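Local atomic coordinates of ParA (Salmonella enterica subsp. enterica serovar Newport str. SL317, PDB entry 3EZF), a protein that is a P-loop partition ATPase of the ParA family, with a winged helix-turn-helix, and probably drives plasmid segregation and represses transcription under the control of adenine nucleotides. Residues L132-R137 / R196-P201; E175-A180 / D204-S209. All coordinates share one frame; numbering follows the deposited sequence.

Interaction 1: residues L132-R137 / R196-P201; sequences LAHALR and RPTIVP. Unlike the reference sequence in segment 196-201: V200 (reference Ile). With SO4 (sulfate ion), chain G.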
loop_
_atom_site.group_PDB
_atom_site.type_symbol
_atom_site.label_atom_id
_atom_site.label_comp_id
_atom_site.label_asym_id
_atom_site.label_seq_id
_atom_site.Cartn_x
_atom_site.Cartn_y
_atom_site.Cartn_z
ATOM N N LEU A 132 4.012 17.203 4.682
ATOM C CA LEU A 132 3.245 18.282 5.283
ATOM C C LEU A 132 4.081 18.827 6.438
ATOM O O LEU A 132 4.225 20.034 6.614
ATOM C CB LEU A 132 1.916 17.759 5.818
ATOM C CG LEU A 132 0.713 18.672 5.594
ATOM C CD1 LEU A 132 -0.413 18.212 6.500
ATOM C CD2 LEU A 132 1.087 20.124 5.873
ATOM N N ALA A 133 4.639 17.923 7.227
ATOM C CA ALA A 133 5.463 18.335 8.343
ATOM C C ALA A 133 6.594 19.230 7.844
ATOM O O ALA A 133 6.881 20.272 8.437
ATOM C CB ALA A 133 6.025 17.117 9.046
ATOM N N HIS A 134 7.232 18.821 6.753
ATOM C CA HIS A 134 8.322 19.604 6.176
ATOM C C HIS A 134 7.866 20.967 5.696
ATOM O O HIS A 134 8.553 21.954 5.926
ATOM C CB HIS A 134 8.980 18.833 5.032
ATOM C CG HIS A 134 9.958 17.802 5.504
ATOM N ND1 HIS A 134 10.575 16.903 4.655
ATOM C CD2 HIS A 134 10.444 17.543 6.741
ATOM C CE1 HIS A 134 11.395 16.143 5.349
ATOM N NE2 HIS A 134 11.339 16.507 6.620
ATOM N N ALA A 135 6.707 21.009 5.037
ATOM C CA ALA A 135 6.114 22.248 4.530
ATOM C C ALA A 135 5.825 23.202 5.686
ATOM O O ALA A 135 6.367 24.312 5.741
ATOM C CB ALA A 135 4.812 21.938 3.777
ATOM N N LEU A 136 4.965 22.765 6.603
ATOM C CA LEU A 136 4.608 23.569 7.765
ATOM C C LEU A 136 5.860 24.192 8.407
ATOM O O LEU A 136 5.857 25.351 8.813
ATOM C CB LEU A 136 3.857 22.694 8.787
ATOM C CG LEU A 136 2.449 22.232 8.376
ATOM C CD1 LEU A 136 1.866 21.233 9.363
ATOM C CD2 LEU A 136 1.564 23.451 8.285
ATOM N N ARG A 137 6.938 23.417 8.455
ATOM C CA ARG A 137 8.183 23.851 9.073
ATOM C C ARG A 137 8.883 25.011 8.389
ATOM O O ARG A 137 9.151 26.036 9.011
ATOM C CB ARG A 137 9.158 22.671 9.174
ATOM C CG ARG A 137 9.977 22.652 10.443
ATOM C CD ARG A 137 11.084 23.683 10.447
ATOM N NE ARG A 137 11.381 24.159 11.806
ATOM C CZ ARG A 137 12.596 24.456 12.254
ATOM N NH1 ARG A 137 13.652 24.316 11.466
ATOM N NH2 ARG A 137 12.743 24.933 13.471
ATOM N N ARG A 196 14.249 9.992 15.217
ATOM C CA ARG A 196 15.301 10.177 14.203
ATOM C C ARG A 196 15.123 11.505 13.466
ATOM O O ARG A 196 14.003 11.896 13.142
ATOM C CB ARG A 196 15.282 9.039 13.166
ATOM C CG ARG A 196 15.828 7.700 13.638
ATOM C CD ARG A 196 17.303 7.784 13.980
ATOM N NE ARG A 196 17.540 7.669 15.417
ATOM C CZ ARG A 196 18.659 8.071 16.010
ATOM N NH1 ARG A 196 19.627 8.617 15.283
ATOM N NH2 ARG A 196 18.810 7.925 17.322
ATOM N N PRO A 197 16.228 12.217 13.192
ATOM C CA PRO A 197 16.161 13.498 12.487
ATOM C C PRO A 197 15.973 13.246 10.999
ATOM O O PRO A 197 16.203 12.132 10.527
ATOM C CB PRO A 197 17.513 14.113 12.782
ATOM C CG PRO A 197 18.391 12.930 12.732
ATOM C CD PRO A 197 17.616 11.932 13.580
ATOM N N THR A 198 15.559 14.276 10.264
ATOM C CA THR A 198 15.356 14.145 8.826
ATOM C C THR A 198 16.138 15.216 8.054
ATOM O O THR A 198 17.065 15.818 8.594
ATOM C CB THR A 198 13.855 14.233 8.463
ATOM O OG1 THR A 198 13.688 13.928 7.074
ATOM C CG2 THR A 198 13.322 15.619 8.721
ATOM N N ILE A 199 15.777 15.441 6.792
ATOM C CA ILE A 199 16.451 16.439 5.969
ATOM C C ILE A 199 16.074 17.853 6.393
ATOM O O ILE A 199 16.684 18.824 5.952
ATOM C CB ILE A 199 16.075 16.282 4.488
ATOM C CG1 ILE A 199 14.551 16.400 4.327
ATOM C CG2 ILE A 199 16.589 14.957 3.970
ATOM C CD1 ILE A 199 14.054 16.479 2.868
ATOM N N VAL A 200 15.053 17.960 7.234
ATOM C CA VAL A 200 14.576 19.244 7.731
ATOM C C VAL A 200 14.697 19.233 9.249
ATOM O O VAL A 200 13.837 18.682 9.941
ATOM C CB VAL A 200 13.097 19.466 7.359
ATOM C CG1 VAL A 200 12.572 20.724 8.016
ATOM C CG2 VAL A 200 12.948 19.528 5.859
ATOM N N PRO A 201 15.760 19.855 9.786
ATOM C CA PRO A 201 16.007 19.918 11.235
ATOM C C PRO A 201 14.801 20.074 12.184
ATOM O O PRO A 201 14.764 19.431 13.242
ATOM C CB PRO A 201 17.009 21.067 11.374
ATOM C CG PRO A 201 16.813 21.867 10.112
ATOM C CD PRO A 201 16.644 20.794 9.079
HETATM S S SO4 G . 15.002 22.704 15.859
HETATM O O1 SO4 G . 16.146 23.001 16.739
HETATM O O2 SO4 G . 13.754 23.144 16.508
HETATM O O3 SO4 G . 14.943 21.253 15.601
HETATM O O4 SO4 G . 15.172 23.415 14.581
#

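Interaction 2: residues E175-A180 / D204-S209; sequences ETAAQA and DVIPAS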
loop_
_atom_site.group_PDB
_atom_site.type_symbol
_atom_site.label_atom_id
_atom_site.label_comp_id
_atom_site.label_asym_id
_atom_site.label_seq_id
_atom_site.Cartn_x
_atom_site.Cartn_y
_atom_site.Cartn_z
ATOM N N GLU A 175 14.775 1.159 16.279
ATOM C CA GLU A 175 13.637 1.338 17.164
ATOM C C GLU A 175 12.367 1.857 16.494
ATOM O O GLU A 175 12.219 3.061 16.276
ATOM C CB GLU A 175 14.036 2.273 18.309
ATOM C CG GLU A 175 13.114 2.249 19.526
ATOM C CD GLU A 175 13.257 0.982 20.335
ATOM O OE1 GLU A 175 12.784 0.945 21.495
ATOM O OE2 GLU A 175 13.844 0.020 19.801
ATOM N N THR A 176 11.448 0.953 16.169
ATOM C CA THR A 176 10.197 1.359 15.558
ATOM C C THR A 176 9.257 1.835 16.662
ATOM O O THR A 176 9.493 1.588 17.849
ATOM C CB THR A 176 9.519 0.202 14.818
ATOM O OG1 THR A 176 9.181 -0.828 15.753
ATOM C CG2 THR A 176 10.432 -0.356 13.731
ATOM N N ALA A 177 8.193 2.529 16.264
ATOM C CA ALA A 177 7.204 3.061 17.195
ATOM C C ALA A 177 6.486 1.929 17.931
ATOM O O ALA A 177 6.234 2.012 19.139
ATOM C CB ALA A 177 6.200 3.926 16.439
ATOM N N ALA A 178 6.163 0.870 17.202
ATOM C CA ALA A 178 5.484 -0.270 17.800
ATOM C C ALA A 178 6.350 -0.857 18.907
ATOM O O ALA A 178 5.865 -1.199 19.979
ATOM C CB ALA A 178 5.193 -1.315 16.742
ATOM N N GLN A 179 7.645 -0.954 18.632
ATOM C CA GLN A 179 8.598 -1.486 19.589
ATOM C C GLN A 179 8.796 -0.528 20.768
ATOM O O GLN A 179 8.765 -0.960 21.925
ATOM C CB GLN A 179 9.924 -1.762 18.886
ATOM C CG GLN A 179 9.836 -2.853 17.815
ATOM C CD GLN A 179 11.031 -2.859 16.860
ATOM O OE1 GLN A 179 11.027 -3.570 15.850
ATOM N NE2 GLN A 179 12.056 -2.066 17.175
ATOM N N ALA A 180 8.975 0.762 20.487
ATOM C CA ALA A 180 9.164 1.748 21.548
ATOM C C ALA A 180 8.011 1.723 22.541
ATOM O O ALA A 180 8.216 1.857 23.748
ATOM C CB ALA A 180 9.308 3.113 20.968
ATOM N N ASP A 204 11.058 15.814 13.098
ATOM C CA ASP A 204 11.625 14.510 13.491
ATOM C C ASP A 204 10.674 13.361 13.201
ATOM O O ASP A 204 9.468 13.569 13.099
ATOM C CB ASP A 204 11.948 14.501 14.983
ATOM C CG ASP A 204 13.035 15.490 15.354
ATOM O OD1 ASP A 204 14.219 15.169 15.164
ATOM O OD2 ASP A 204 12.712 16.590 15.833
ATOM N N VAL A 205 11.201 12.145 13.092
ATOM C CA VAL A 205 10.357 10.988 12.783
ATOM C C VAL A 205 10.680 9.756 13.614
ATOM O O VAL A 205 11.854 9.488 13.867
ATOM C CB VAL A 205 10.483 10.574 11.286
ATOM C CG1 VAL A 205 9.504 9.455 10.974
ATOM C CG2 VAL A 205 10.221 11.771 10.374
ATOM N N ILE A 206 9.644 9.032 14.054
ATOM C CA ILE A 206 9.826 7.778 14.797
ATOM C C ILE A 206 9.489 6.738 13.745
ATOM O O ILE A 206 8.328 6.549 13.404
ATOM C CB ILE A 206 8.852 7.596 15.977
ATOM C CG1 ILE A 206 9.277 8.456 17.167
ATOM C CG2 ILE A 206 8.864 6.154 16.429
ATOM C CD1 ILE A 206 8.436 8.219 18.441
ATOM N N PRO A 207 10.510 6.041 13.224
ATOM C CA PRO A 207 10.389 5.011 12.187
ATOM C C PRO A 207 9.480 3.796 12.433
ATOM O O PRO A 207 9.105 3.480 13.569
ATOM C CB PRO A 207 11.852 4.622 11.932
ATOM C CG PRO A 207 12.474 4.769 13.306
ATOM C CD PRO A 207 11.879 6.076 13.781
ATOM N N ALA A 208 9.133 3.140 11.327
ATOM C CA ALA A 208 8.298 1.946 11.322
ATOM C C ALA A 208 9.079 0.822 10.626
ATOM O O ALA A 208 10.173 1.041 10.096
ATOM C CB ALA A 208 6.991 2.216 10.571
ATOM N N SER A 209 8.511 -0.378 10.624
ATOM C CA SER A 209 9.152 -1.515 9.986
ATOM C C SER A 209 8.107 -2.445 9.412
ATOM O O SER A 209 6.921 -2.312 9.709
ATOM C CB SER A 209 9.992 -2.287 10.989
ATOM O OG SER A 209 10.471 -3.479 10.395
#

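Interaction 1: residues L132-R137 / R196-P201
The imidazole of H134 lies against the short run T198-V200, and that ring carries most of this contact. V200 comes over one ring face: its CG2 methyl sits above the centre, 3.4 Å from the H134 ring centroid and only 13° off the normal, a CH-pi contact. With CG2 anti to its own carbonyl carbon, V200 puts that methyl over the imidazole while CG1 faces R137 across the contact. At the rim, T198 meets H134 tip to tip, its CG2 methyl beside NE2 near the ring plane. The side chains of I199 and H134 cross at about a right angle, with I199 CG1 3.3 Å from H134 CE1. V200 thus takes a face and T198 the edge, while I199 CG1 comes in obliquely, and no hydrogen bond joins the two segments. The hydroxyl of T198 is bonded instead to the carbonyl of F163.

Three residues further along the helix the packing thins. The aliphatic part of R137 slides past V200, R137 CG lying 4.0 Å from V200 CG1. A bend at chi2 (-75°) sets the course of the chain beyond CG, and at its far end P201 CG is 4.2 Å from R137 NH1. On this side a sulfate ion, likely picked up from the crystallisation solution, takes a weak hydrogen bond of 3.1 Å from R137 NH2 to O4. The guanidinium has firmer company within the chain, a salt bridge to D146 and a bond from NE to the carbonyl of L147.

Beneath, V203 of the edge strand touches H134, R137 and T198. This is the layering of a P-loop NTPase: helix 129-138, which follows the P-loop, lies on the parallel sheet, and the loop entering edge strand 203-206 runs along its flank.

Interaction 2: residues E175-A180 / D204-S209
A capped helix start meets the end of an edge strand in this part of the P-loop NTPase fold: T176, the N-cap of helix 177-182, and A177 after it lie against I206-S209, where strand 203-206 gives way to a loop. The tie between them is one backbone bond, A177 N to P207 O at 3.0 Å. The amide lies nearly along the C=O axis, with a C=O...N angle of 176°, although the bond bends to 141° at the hydrogen. A weaker CA-H...O contact from T176 CA, at 3.1 Å, supplements this N-H donor at P207 O, and the N-terminal end of the helix would be expected to favour an acceptor there.

The cap itself uses T176 OG1, which accepts from Q179 N at 3.3 Å. Chi1 of 63° sets OG1 between the backbone N and the carbonyl carbon. That oxygen is also hydrogen-bonded to D212, whose carboxylate takes the amide of S209 as well and so links the cap to the outgoing loop.

Side chains fill in around the backbone bond. I206 CG2 packs on A177 CB at 3.5 Å, a small apolar patch continued by I152 of the neighbouring strand and I240. Just before the helix, the P207 ring brings CG to 3.4 Å from E175 O. The hydroxyl of S209 bonds the amide of D211 in the turn before helix 212-216, and the S209 CB methylene rests 3.4 Å from the T176 CG2 methyl.

How the interactions relate
Both interactions belong to the AAA-family part of the chain, and their centres lie 16 Å apart. Their segments alternate in sequence: 132-137, 175-180, 196-201, 204-209. Strand 203-206, at one edge of the six-stranded parallel sheet, connects them, since interaction 1 uses the loop that leads into it and interaction 2 most of the strand and its exit. They also touch directly: R196 N sits 2.8 Å from V205 O, a probable hydrogen bond. Thus helix 129-138 packs where the chain enters this edge strand and the start of helix 177-182 where it leaves, each joining a separate helix to the border of the nucleotide-binding fold.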